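Local coordinates for beta-1,4-exocellulase (Thermobifida fusca, PDB 4B4H), which hydrolyses cellulose as a glycoside hydrolase family 6 cellobiohydrolase, this chain being the catalytic domain of the longer enzyme, at residues V38-I43 against I77-Y82; I81-G86 against S108-P113; I129-E134 against V180-D185; L285-R290 against V350-P355. All coordinates share one frame; numbering follows the deposited sequence. Where two conformers were deposited one is given.

Contact 1 of 4, residues V38-I43 against I77-Y82; sequences VWLDRI and IQVVIY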
# COMPACT_ATOMS: atom_id res chain seq x y z
N VAL A 38 -7.95 8.37 3.44
CA VAL A 38 -8.33 8.39 4.84
C VAL A 38 -8.24 6.95 5.32
O VAL A 38 -8.81 6.06 4.70
CB VAL A 38 -9.75 8.97 5.04
CG1 VAL A 38 -10.27 8.69 6.44
CG2 VAL A 38 -9.76 10.47 4.73
N TRP A 39 -7.49 6.73 6.39
CA TRP A 39 -7.24 5.37 6.89
C TRP A 39 -8.17 4.96 7.99
O TRP A 39 -8.14 5.53 9.09
CB TRP A 39 -5.81 5.24 7.36
CG TRP A 39 -4.82 5.19 6.23
CD1 TRP A 39 -4.60 6.16 5.24
CD2 TRP A 39 -3.90 4.09 5.88
NE1 TRP A 39 -3.65 5.74 4.36
CE2 TRP A 39 -3.17 4.53 4.68
CE3 TRP A 39 -3.60 2.86 6.44
CZ2 TRP A 39 -2.21 3.75 4.08
CZ3 TRP A 39 -2.61 2.07 5.83
CH2 TRP A 39 -1.93 2.51 4.68
N LEU A 40 -8.98 3.94 7.74
CA LEU A 40 -9.80 3.39 8.82
C LEU A 40 -9.11 2.14 9.36
O LEU A 40 -9.42 1.01 8.97
CB LEU A 40 -11.25 3.12 8.38
CG LEU A 40 -12.02 4.20 7.59
CD1 LEU A 40 -13.46 3.78 7.32
CD2 LEU A 40 -12.01 5.58 8.24
N ASP A 41 -8.12 2.37 10.22
CA ASP A 41 -7.21 1.33 10.66
C ASP A 41 -7.58 0.79 12.03
O ASP A 41 -6.83 0.00 12.62
CB ASP A 41 -5.77 1.85 10.64
CG ASP A 41 -5.54 3.01 11.60
OD1 ASP A 41 -6.44 3.85 11.81
OD2 ASP A 41 -4.42 3.08 12.15
N ARG A 42 -8.74 1.21 12.53
CA ARG A 42 -9.29 0.68 13.78
C ARG A 42 -10.75 1.09 13.89
O ARG A 42 -11.20 2.00 13.19
CB ARG A 42 -8.47 1.13 15.00
CG ARG A 42 -8.32 2.64 15.16
CD ARG A 42 -7.19 3.00 16.11
NE ARG A 42 -7.25 4.42 16.46
CZ ARG A 42 -6.92 5.41 15.63
NH1 ARG A 42 -6.52 5.14 14.40
NH2 ARG A 42 -7.00 6.66 16.04
N ILE A 43 -11.50 0.39 14.74
CA ILE A 43 -12.94 0.63 14.91
C ILE A 43 -13.23 2.11 15.23
O ILE A 43 -14.21 2.67 14.72
CB ILE A 43 -13.57 -0.32 15.97
CG1 ILE A 43 -13.59 -1.77 15.44
CG2 ILE A 43 -14.99 0.13 16.34
CD1 ILE A 43 -13.95 -2.83 16.47
N ILE A 77 -12.66 10.13 -3.25
CA ILE A 77 -12.02 10.00 -1.93
C ILE A 77 -11.58 8.55 -1.73
O ILE A 77 -12.33 7.61 -2.03
CB ILE A 77 -12.94 10.44 -0.75
CG1 ILE A 77 -12.21 10.34 0.60
CG2 ILE A 77 -14.22 9.59 -0.71
CD1 ILE A 77 -12.94 10.93 1.79
N GLN A 78 -10.40 8.39 -1.20
CA GLN A 78 -9.89 7.07 -1.00
C GLN A 78 -9.97 6.71 0.49
O GLN A 78 -9.67 7.44 1.26
CB GLN A 78 -8.43 6.98 -1.48
CG GLN A 78 -8.17 7.31 -2.93
CD GLN A 78 -6.73 7.58 -3.18
OE1 GLN A 78 -6.28 8.66 -3.12
NE2 GLN A 78 -6.02 6.56 -3.45
N VAL A 79 -10.51 5.56 0.78
CA VAL A 79 -10.69 5.10 2.15
C VAL A 79 -9.96 3.76 2.29
O VAL A 79 -10.21 2.84 1.53
CB VAL A 79 -12.20 4.90 2.48
CG1 VAL A 79 -12.37 4.19 3.81
CG2 VAL A 79 -12.96 6.23 2.51
N VAL A 80 -9.07 3.64 3.29
CA VAL A 80 -8.34 2.37 3.48
C VAL A 80 -9.05 1.54 4.52
O VAL A 80 -9.29 2.02 5.62
CB VAL A 80 -6.88 2.60 3.92
CG1 VAL A 80 -6.10 1.31 3.77
CG2 VAL A 80 -6.21 3.68 3.07
N ILE A 81 -9.42 0.31 4.13
CA ILE A 81 -10.06 -0.69 5.00
C ILE A 81 -8.94 -1.59 5.51
O ILE A 81 -8.26 -2.27 4.73
CB ILE A 81 -11.06 -1.52 4.17
CG1 ILE A 81 -12.07 -0.59 3.45
CG2 ILE A 81 -11.79 -2.55 5.03
CD1 ILE A 81 -12.74 0.46 4.33
N TYR A 82 -8.73 -1.64 6.83
CA TYR A 82 -7.50 -2.22 7.36
C TYR A 82 -7.62 -2.64 8.81
O TYR A 82 -7.04 -2.00 9.70
CB TYR A 82 -6.36 -1.22 7.17
CG TYR A 82 -4.99 -1.66 7.64
CD1 TYR A 82 -4.55 -2.97 7.46
CD2 TYR A 82 -4.09 -0.73 8.19
CE1 TYR A 82 -3.28 -3.36 7.86
CE2 TYR A 82 -2.83 -1.11 8.60
CZ TYR A 82 -2.42 -2.42 8.43
OH TYR A 82 -1.14 -2.78 8.84
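Val-80 lays its CG2 methyl over one face of the Trp-39 indole, 3.4 Å from the centroid of the five-membered ring and only 6° off its normal, a clear CH-pi contact. Trp-39 CG is anti to the carbonyl carbon (chi1 -73°), which lays the indole alongside Val-80. At the indole's edge, Trp-39 CZ3 comes within 3.9 Å of Tyr-82 CD2. On the other face of the sheet, Leu-40 CD1 packs against Val-79 CG1 at 3.7 Å.

Parallel pairing sets this register: Val-38 N donates to Gln-78 O, Val-80 N to Val-38 O and Leu-40 N to Val-80 O, all within 2.8 to 2.9 Å. The next bond, Tyr-82 N to Leu-40 O, is weak at 3.5 Å, and strand pairing fades there. Further out, Trp-39 NE1 donates to Val-352 O, which probably helps to fix the indole's rotation, while Tyr-82 OH bonds Asp-88, a predicted active-site residue. An alanine in place of Trp-39 would probably leave Val-352 O without this donor and open a gap over Val-80 CG2. Helix 59-70 backs Val-38 and Leu-40. Trp-39 and Asp-41 probably bind substrate, consistent with a family 6 cleft at the strand ends of a distorted alpha/beta barrel.

Contact 2 of 4, residues I81-G86 against S108-P113; sequences IYNLPG and SEYIDP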
# COMPACT_ATOMS: atom_id res chain seq x y z
N ILE A 81 -9.42 0.31 4.13
CA ILE A 81 -10.06 -0.69 5.00
C ILE A 81 -8.94 -1.59 5.51
O ILE A 81 -8.26 -2.27 4.73
CB ILE A 81 -11.06 -1.52 4.17
CG1 ILE A 81 -12.07 -0.59 3.45
CG2 ILE A 81 -11.79 -2.55 5.03
CD1 ILE A 81 -12.74 0.46 4.33
N TYR A 82 -8.73 -1.64 6.83
CA TYR A 82 -7.50 -2.22 7.36
C TYR A 82 -7.62 -2.64 8.81
O TYR A 82 -7.04 -2.00 9.70
CB TYR A 82 -6.36 -1.22 7.17
CG TYR A 82 -4.99 -1.66 7.64
CD1 TYR A 82 -4.55 -2.97 7.46
CD2 TYR A 82 -4.09 -0.73 8.19
CE1 TYR A 82 -3.28 -3.36 7.86
CE2 TYR A 82 -2.83 -1.11 8.60
CZ TYR A 82 -2.42 -2.42 8.43
OH TYR A 82 -1.14 -2.78 8.84
N ASN A 83 -8.38 -3.69 9.06
CA ASN A 83 -8.61 -4.16 10.45
C ASN A 83 -8.88 -5.66 10.57
O ASN A 83 -9.56 -6.06 11.52
CB ASN A 83 -9.73 -3.34 11.13
CG ASN A 83 -9.68 -3.41 12.65
OD1 ASN A 83 -8.61 -3.61 13.22
ND2 ASN A 83 -10.82 -3.20 13.31
N LEU A 84 -8.32 -6.47 9.67
CA LEU A 84 -8.58 -7.91 9.68
C LEU A 84 -8.24 -8.55 11.03
O LEU A 84 -7.34 -8.08 11.71
CB LEU A 84 -7.76 -8.63 8.60
CG LEU A 84 -8.38 -8.64 7.20
CD1 LEU A 84 -7.39 -9.25 6.23
CD2 LEU A 84 -9.73 -9.35 7.08
N PRO A 85 -8.97 -9.63 11.41
CA PRO A 85 -8.53 -10.35 12.60
C PRO A 85 -7.15 -10.94 12.38
O PRO A 85 -6.83 -11.39 11.28
CB PRO A 85 -9.56 -11.47 12.72
CG PRO A 85 -10.07 -11.67 11.33
CD PRO A 85 -10.12 -10.28 10.76
N GLY A 86 -6.32 -10.93 13.42
CA GLY A 86 -4.95 -11.43 13.32
C GLY A 86 -4.13 -10.66 12.31
O GLY A 86 -3.31 -11.23 11.60
N SER A 108 -19.22 -7.47 12.22
CA SER A 108 -20.31 -6.70 12.83
C SER A 108 -19.98 -5.31 13.35
O SER A 108 -20.86 -4.43 13.38
CB SER A 108 -20.97 -7.52 13.94
OG SER A 108 -22.05 -6.80 14.51
N GLU A 109 -18.74 -5.11 13.81
CA GLU A 109 -18.34 -3.86 14.48
C GLU A 109 -17.40 -2.99 13.65
O GLU A 109 -17.12 -1.86 14.03
CB GLU A 109 -17.72 -4.14 15.87
CG GLU A 109 -18.54 -5.07 16.75
CD GLU A 109 -20.01 -4.68 16.84
OE1 GLU A 109 -20.31 -3.51 17.15
OE2 GLU A 109 -20.88 -5.55 16.61
N TYR A 110 -16.91 -3.53 12.54
CA TYR A 110 -16.02 -2.79 11.66
C TYR A 110 -16.60 -2.59 10.24
O TYR A 110 -16.99 -1.48 9.89
CB TYR A 110 -14.61 -3.41 11.67
CG TYR A 110 -13.65 -2.68 10.78
CD1 TYR A 110 -13.14 -1.43 11.16
CD2 TYR A 110 -13.26 -3.22 9.57
CE1 TYR A 110 -12.26 -0.75 10.33
CE2 TYR A 110 -12.39 -2.54 8.74
CZ TYR A 110 -11.89 -1.32 9.13
OH TYR A 110 -11.03 -0.63 8.29
N ILE A 111 -16.71 -3.66 9.45
CA ILE A 111 -17.29 -3.58 8.10
C ILE A 111 -18.73 -3.04 8.05
O ILE A 111 -19.03 -2.14 7.25
CB ILE A 111 -17.23 -4.95 7.38
CG1 ILE A 111 -15.78 -5.41 7.27
CG2 ILE A 111 -17.87 -4.90 6.00
CD1 ILE A 111 -14.93 -4.57 6.32
N ASP A 112 -19.62 -3.64 8.84
CA ASP A 112 -21.06 -3.30 8.80
C ASP A 112 -21.36 -1.80 9.01
O ASP A 112 -22.10 -1.21 8.21
CB ASP A 112 -21.88 -4.21 9.75
CG ASP A 112 -22.12 -5.62 9.18
OD1 ASP A 112 -21.71 -5.91 8.05
OD2 ASP A 112 -22.76 -6.45 9.86
N PRO A 113 -20.77 -1.18 10.06
CA PRO A 113 -20.95 0.27 10.28
C PRO A 113 -20.31 1.12 9.19
O PRO A 113 -20.79 2.20 8.92
CB PRO A 113 -20.24 0.52 11.63
CG PRO A 113 -19.32 -0.64 11.78
CD PRO A 113 -20.05 -1.80 11.19
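Tyr-110 reaches from its helix to Tyr-82 and Asn-83 in the bend after strand 75-81 and carries the tight part of this contact. With CG anti to the backbone N (chi1 -180°), its ring extends straight to the loop, where Tyr-82 N donates to Tyr-110 OH over 2.9 Å in a nearly straight bond (166° at the hydrogen). The same hydroxyl lies 3.4 Å from Ile-81 CA. Its other partner is Leu-40 O, at a separation so short that its exact length is doubtful.

Asn-83 sits over one ring face: its CB is 3.5 Å from the Tyr-110 centroid and 9° off the normal, a CH-pi contact centred on the ring. Its amide stands steeply against the ring, and Asn-83 ND2, 3.6 Å from Tyr-110 CD1, bonds Glu-97 instead. At the ring edge, Ile-81 CG2 meets Tyr-110 CE2 at 3.8 Å.

The looser side begins at Ile-111, whose CD1 touches Ile-81 CG2 at 4.0 Å and adds little buried area. Ile-111 also packs on Tyr-169, Ala-170 and Lys-173 of helix 162-175. On its outward side the helix is solvent-exposed at Ser-108.

The chemistry is therefore divided. Carbon atoms cover one face and part of the edge of the Tyr-110 ring, while its phenol oxygen takes up a backbone N-H just where strand pairing gives out. That single polar link across the contact probably steadies the backbone at Tyr-82, close to the predicted active site.

Contact 3 of 4, residues I129-E134 against V180-D185; sequences IVAIIE and VYNYID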
# COMPACT_ATOMS: atom_id res chain seq x y z
N ILE A 129 -16.20 6.63 -4.07
CA ILE A 129 -15.44 6.17 -2.93
C ILE A 129 -14.61 5.00 -3.42
O ILE A 129 -15.15 3.97 -3.76
CB ILE A 129 -16.35 5.70 -1.77
CG1 ILE A 129 -17.32 6.82 -1.36
CG2 ILE A 129 -15.55 5.25 -0.56
CD1 ILE A 129 -18.28 6.42 -0.25
N VAL A 130 -13.29 5.20 -3.48
CA VAL A 130 -12.36 4.13 -3.81
C VAL A 130 -11.91 3.56 -2.47
O VAL A 130 -11.40 4.31 -1.64
CB VAL A 130 -11.14 4.68 -4.59
CG1 VAL A 130 -10.06 3.63 -4.71
CG2 VAL A 130 -11.57 5.16 -5.97
N ALA A 131 -12.18 2.27 -2.25
CA ALA A 131 -11.86 1.58 -1.00
C ALA A 131 -10.68 0.65 -1.22
O ALA A 131 -10.70 -0.21 -2.12
CB ALA A 131 -13.07 0.79 -0.52
N ILE A 132 -9.62 0.87 -0.44
CA ILE A 132 -8.44 0.02 -0.50
C ILE A 132 -8.61 -1.14 0.49
O ILE A 132 -8.68 -0.92 1.69
CB ILE A 132 -7.13 0.82 -0.27
CG1 ILE A 132 -6.88 1.79 -1.45
CG2 ILE A 132 -5.92 -0.09 -0.15
CD1 ILE A 132 -7.22 3.21 -1.13
N ILE A 133 -8.65 -2.37 -0.02
CA ILE A 133 -9.07 -3.50 0.82
C ILE A 133 -7.88 -4.26 1.43
O ILE A 133 -7.24 -5.07 0.74
CB ILE A 133 -9.98 -4.51 0.07
CG1 ILE A 133 -11.20 -3.84 -0.59
CG2 ILE A 133 -10.46 -5.62 1.01
CD1 ILE A 133 -11.99 -2.88 0.27
N GLU A 134 -7.65 -4.02 2.72
CA GLU A 134 -6.78 -4.82 3.62
C GLU A 134 -5.32 -5.03 3.20
O GLU A 134 -4.96 -6.04 2.59
CB GLU A 134 -7.48 -6.15 4.01
CG GLU A 134 -8.79 -5.99 4.80
CD GLU A 134 -8.59 -5.42 6.21
OE1 GLU A 134 -7.44 -5.34 6.68
OE2 GLU A 134 -9.58 -5.00 6.85
N VAL A 180 -19.13 2.79 -4.69
CA VAL A 180 -17.91 2.30 -4.04
C VAL A 180 -17.13 1.43 -5.03
O VAL A 180 -17.70 0.57 -5.72
CB VAL A 180 -18.22 1.59 -2.69
CG1 VAL A 180 -16.94 1.12 -2.01
CG2 VAL A 180 -18.93 2.55 -1.77
N TYR A 181 -15.82 1.69 -5.10
CA TYR A 181 -14.92 1.02 -6.02
C TYR A 181 -13.83 0.30 -5.22
O TYR A 181 -12.90 0.93 -4.73
CB TYR A 181 -14.32 2.05 -7.01
CG TYR A 181 -15.38 2.75 -7.86
CD1 TYR A 181 -16.19 3.76 -7.33
CD2 TYR A 181 -15.56 2.40 -9.20
CE1 TYR A 181 -17.17 4.38 -8.10
CE2 TYR A 181 -16.53 3.03 -9.97
CZ TYR A 181 -17.32 4.01 -9.42
OH TYR A 181 -18.28 4.64 -10.19
N ASN A 182 -13.94 -1.02 -5.16
CA ASN A 182 -13.03 -1.83 -4.34
C ASN A 182 -11.74 -2.19 -5.04
O ASN A 182 -11.77 -2.79 -6.10
CB ASN A 182 -13.70 -3.16 -3.96
CG ASN A 182 -14.85 -3.00 -2.98
OD1 ASN A 182 -14.86 -2.12 -2.12
ND2 ASN A 182 -15.85 -3.86 -3.12
N TYR A 183 -10.61 -1.90 -4.39
CA TYR A 183 -9.33 -2.37 -4.89
C TYR A 183 -8.69 -3.27 -3.84
O TYR A 183 -8.47 -2.85 -2.71
CB TYR A 183 -8.39 -1.20 -5.25
CG TYR A 183 -8.87 -0.40 -6.41
CD1 TYR A 183 -9.98 0.45 -6.29
CD2 TYR A 183 -8.22 -0.47 -7.63
CE1 TYR A 183 -10.45 1.18 -7.38
CE2 TYR A 183 -8.67 0.25 -8.73
CZ TYR A 183 -9.77 1.10 -8.59
OH TYR A 183 -10.24 1.83 -9.67
N ILE A 184 -8.37 -4.50 -4.24
CA ILE A 184 -7.70 -5.43 -3.32
C ILE A 184 -6.21 -5.11 -3.30
O ILE A 184 -5.58 -4.93 -4.34
CB ILE A 184 -7.89 -6.91 -3.73
CG1 ILE A 184 -9.36 -7.34 -3.61
CG2 ILE A 184 -7.00 -7.80 -2.86
CD1 ILE A 184 -9.69 -8.66 -4.27
N ASP A 185 -5.64 -5.00 -2.11
CA ASP A 185 -4.22 -4.77 -2.00
C ASP A 185 -3.45 -5.97 -2.54
O ASP A 185 -3.77 -7.11 -2.22
CB ASP A 185 -3.79 -4.49 -0.57
CG ASP A 185 -2.34 -4.15 -0.49
OD1 ASP A 185 -2.00 -2.96 -0.72
OD2 ASP A 185 -1.54 -5.08 -0.24
O HOH W 1 -2.57 -7.48 1.35
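Ile-129 O and Tyr-181 N begin a run of five backbone hydrogen bonds between two parallel strands, whose axes over these short segments diverge by 25°. The first is 2.7 Å long. Ala-131 N to Tyr-181 O, Tyr-183 N to Ala-131 O and Ile-133 N to Tyr-183 O continue it, and Asp-185 N to Ile-133 O, longer at 3.3 Å, ends it. The residue pairing stays unbroken from Ile-129 with Val-180 to Ile-133 with Ile-184. CA-H...O contacts supplement the bonds, as between Val-180 CA and Ile-129 O at 3.2 Å.

Apolar packing differs on the two faces. On one, Val-130 CG1 presses against Tyr-183 at both CD1 and CE1, 3.6 Å from CD1. The torsion matters here: CG1 of Val-130 is anti to its backbone N (chi1 170°), and this branch, not CG2, makes the contact. On the other face, Ala-131 CB meets Val-180 CG1 at 4.2 Å.

Two polar groups stand out. Asn-182 OD1 is wedged between carbons, 3.8 Å from both Ala-131 CB and Ile-133 CD1, and has no hydrogen-bond partner in the model, although Asn-182 ND2 bonds Tyr-218 O. At the strand ends, one water donates to the backbone carbonyl Glu-134 O and to Asp-185 OD2, 3.1 Å from each. Asp-185 OD1 bonds Thr-226, and its OD2 also takes the N-H of Ala-187.

The chemistry thus passes from buried, regular strand pairing to a polar end bridged by one water, where the Asp-185 side chain lies about 6 Å from that of Asp-136, the predicted proton donor.

Contact 4 of 4, residues L285-R290 against V350-P355; sequences LIDTSR and VWVKPP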
# COMPACT_ATOMS: atom_id res chain seq x y z
N LEU A 285 -3.88 0.27 -9.44
CA LEU A 285 -3.32 1.48 -8.84
C LEU A 285 -1.91 1.19 -8.34
O LEU A 285 -1.60 0.05 -8.00
CB LEU A 285 -4.18 1.96 -7.66
CG LEU A 285 -5.66 2.24 -7.91
CD1 LEU A 285 -6.37 2.60 -6.60
CD2 LEU A 285 -5.84 3.33 -8.97
N ILE A 286 -1.05 2.22 -8.35
CA ILE A 286 0.22 2.17 -7.61
C ILE A 286 0.32 3.39 -6.69
O ILE A 286 0.11 4.52 -7.12
CB ILE A 286 1.48 2.19 -8.51
CG1 ILE A 286 1.41 1.15 -9.65
CG2 ILE A 286 2.74 2.01 -7.65
CD1 ILE A 286 2.40 1.43 -10.78
N ASP A 287 0.65 3.14 -5.42
CA ASP A 287 0.84 4.23 -4.47
C ASP A 287 2.25 4.77 -4.62
O ASP A 287 3.22 4.06 -4.31
CB ASP A 287 0.66 3.70 -3.05
CG ASP A 287 0.77 4.78 -1.97
OD1 ASP A 287 1.00 5.98 -2.27
OD2 ASP A 287 0.63 4.40 -0.79
N THR A 288 2.34 6.02 -5.07
CA THR A 288 3.60 6.70 -5.36
C THR A 288 3.91 7.79 -4.34
O THR A 288 4.73 8.68 -4.60
CB THR A 288 3.46 7.39 -6.73
OG1 THR A 288 2.26 8.17 -6.69
CG2 THR A 288 3.40 6.35 -7.84
N SER A 289 3.25 7.71 -3.19
CA SER A 289 3.41 8.70 -2.11
C SER A 289 4.87 8.89 -1.70
O SER A 289 5.31 10.01 -1.42
CB SER A 289 2.60 8.29 -0.87
OG SER A 289 2.99 7.02 -0.37
N ARG A 290 5.63 7.79 -1.65
CA ARG A 290 6.96 7.86 -1.07
C ARG A 290 8.00 7.11 -1.90
O ARG A 290 9.05 6.74 -1.38
CB ARG A 290 6.94 7.35 0.39
CG ARG A 290 6.17 8.28 1.33
CD ARG A 290 6.14 7.78 2.78
NE ARG A 290 5.72 6.38 2.93
CZ ARG A 290 5.65 5.71 4.08
NH1 ARG A 290 5.91 6.27 5.26
NH2 ARG A 290 5.29 4.44 4.04
N VAL A 350 -1.69 6.92 -7.06
CA VAL A 350 -2.38 7.49 -5.92
C VAL A 350 -1.43 7.73 -4.74
O VAL A 350 -0.36 7.18 -4.72
CB VAL A 350 -3.59 6.61 -5.51
CG1 VAL A 350 -4.65 6.65 -6.61
CG2 VAL A 350 -3.20 5.16 -5.25
N TRP A 351 -1.77 8.64 -3.83
CA TRP A 351 -1.06 8.77 -2.56
C TRP A 351 -1.96 8.19 -1.51
O TRP A 351 -2.79 8.90 -0.93
CB TRP A 351 -0.74 10.24 -2.27
CG TRP A 351 0.49 10.79 -2.96
CD1 TRP A 351 1.19 10.23 -4.03
CD2 TRP A 351 1.19 12.04 -2.66
NE1 TRP A 351 2.25 11.03 -4.40
CE2 TRP A 351 2.30 12.13 -3.62
CE3 TRP A 351 1.01 13.07 -1.74
CZ2 TRP A 351 3.20 13.19 -3.59
CZ3 TRP A 351 1.91 14.13 -1.74
CH2 TRP A 351 2.97 14.20 -2.65
N VAL A 352 -1.81 6.89 -1.22
CA VAL A 352 -2.67 6.25 -0.23
C VAL A 352 -2.13 6.53 1.19
O VAL A 352 -2.80 7.20 1.98
CB VAL A 352 -2.92 4.76 -0.54
CG1 VAL A 352 -3.61 4.06 0.62
CG2 VAL A 352 -3.78 4.62 -1.78
N LYS A 353 -0.89 6.12 1.46
CA LYS A 353 -0.17 6.56 2.66
C LYS A 353 0.01 8.08 2.67
O LYS A 353 0.57 8.63 1.73
CB LYS A 353 1.20 5.86 2.77
CG LYS A 353 2.08 6.28 3.93
CD LYS A 353 1.66 5.69 5.27
CE LYS A 353 2.46 6.37 6.36
NZ LYS A 353 1.93 5.95 7.69
N PRO A 354 -0.44 8.75 3.74
CA PRO A 354 -0.21 10.20 3.77
C PRO A 354 1.21 10.54 4.25
O PRO A 354 1.55 10.28 5.39
CB PRO A 354 -1.27 10.72 4.76
CG PRO A 354 -2.10 9.52 5.14
CD PRO A 354 -1.23 8.32 4.91
N PRO A 355 2.04 11.14 3.37
CA PRO A 355 3.44 11.36 3.73
C PRO A 355 3.64 12.26 4.94
O PRO A 355 2.94 13.27 5.09
CB PRO A 355 4.01 12.04 2.48
CG PRO A 355 3.04 11.79 1.40
CD PRO A 355 1.71 11.71 2.06
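At the strand ends that border the predicted active site, the carboxylate of Asp-287 bridges to the backbone of segment 350-355, which leaves strand 346-350. Its CG is anti to the backbone N (chi1 -177°), which carries the group across to that segment. Asp-287 OD1 accepts from Val-352 N at 3.1 Å, and OD2 accepts from Lys-353 N at 3.2 Å, the latter on its syn side but 31° out of the carboxylate plane. Within its own segment OD1 takes two more donors: Ser-289 N, which makes an Asx turn, and Ser-289 OG at 2.9 Å. All three donors to OD1 stand well out of the carboxylate plane. Ala-227 N adds another bond to OD2, so that five donors converge on the group. An alanine at Asp-287 would probably leave the N-H groups of Val-352 and Lys-353 without their acceptor and free the Ser-289 hydroxyl to turn.

Strand pairing leads into this site, with Val-350 N donating to Ile-286 O (3.0 Å) and Thr-288 N to Val-350 O. Beyond it, Ser-289 CA rests over the Trp-351 five-membered ring, 3.5 Å from its centroid and 19° off the normal, a CH-pi contact. Trp-351 NE1 bonds Glu-336 O.

Lys-353 CG lies 3.6 Å from Arg-290 CZ, over the centre of the guanidinium face, while the like-charged ends stay apart, Arg-290 NH1 and Lys-353 NZ at 4.7 Å. Arg-290 forms a salt bridge with Asp-359, the predicted proton acceptor, and Lys-353 NZ bonds Ser-358 O. With Lys-353 a probable substrate ligand, the arrangement is consistent with the catalytic cleft of a family 6 barrel.

From the N terminus, contact 1 closes first, joining strand 38-40 to strand 75-81 around helices 44-47 and 59-70. Contact 2 starts where contact 1 ends, on Ile-81 and Tyr-82, and folds helix 103-121 back onto that strand end. Contact 3 joins strands 127-133 and 180-185 around three helices, and contact 4 closes a longer excursion between strand 283-287 and the loop leaving strand 346-350. Apart from residues shared by contacts 1 and 2, the loops run in series, none enclosing another. Strands 75-81 and 127-133 are neighbours, so contacts 1 and 3 continue each other; Tyr-183 on Leu-285 links contacts 3 and 4, and Gln-78 on Val-350 and Val-352 links contacts 1 and 4.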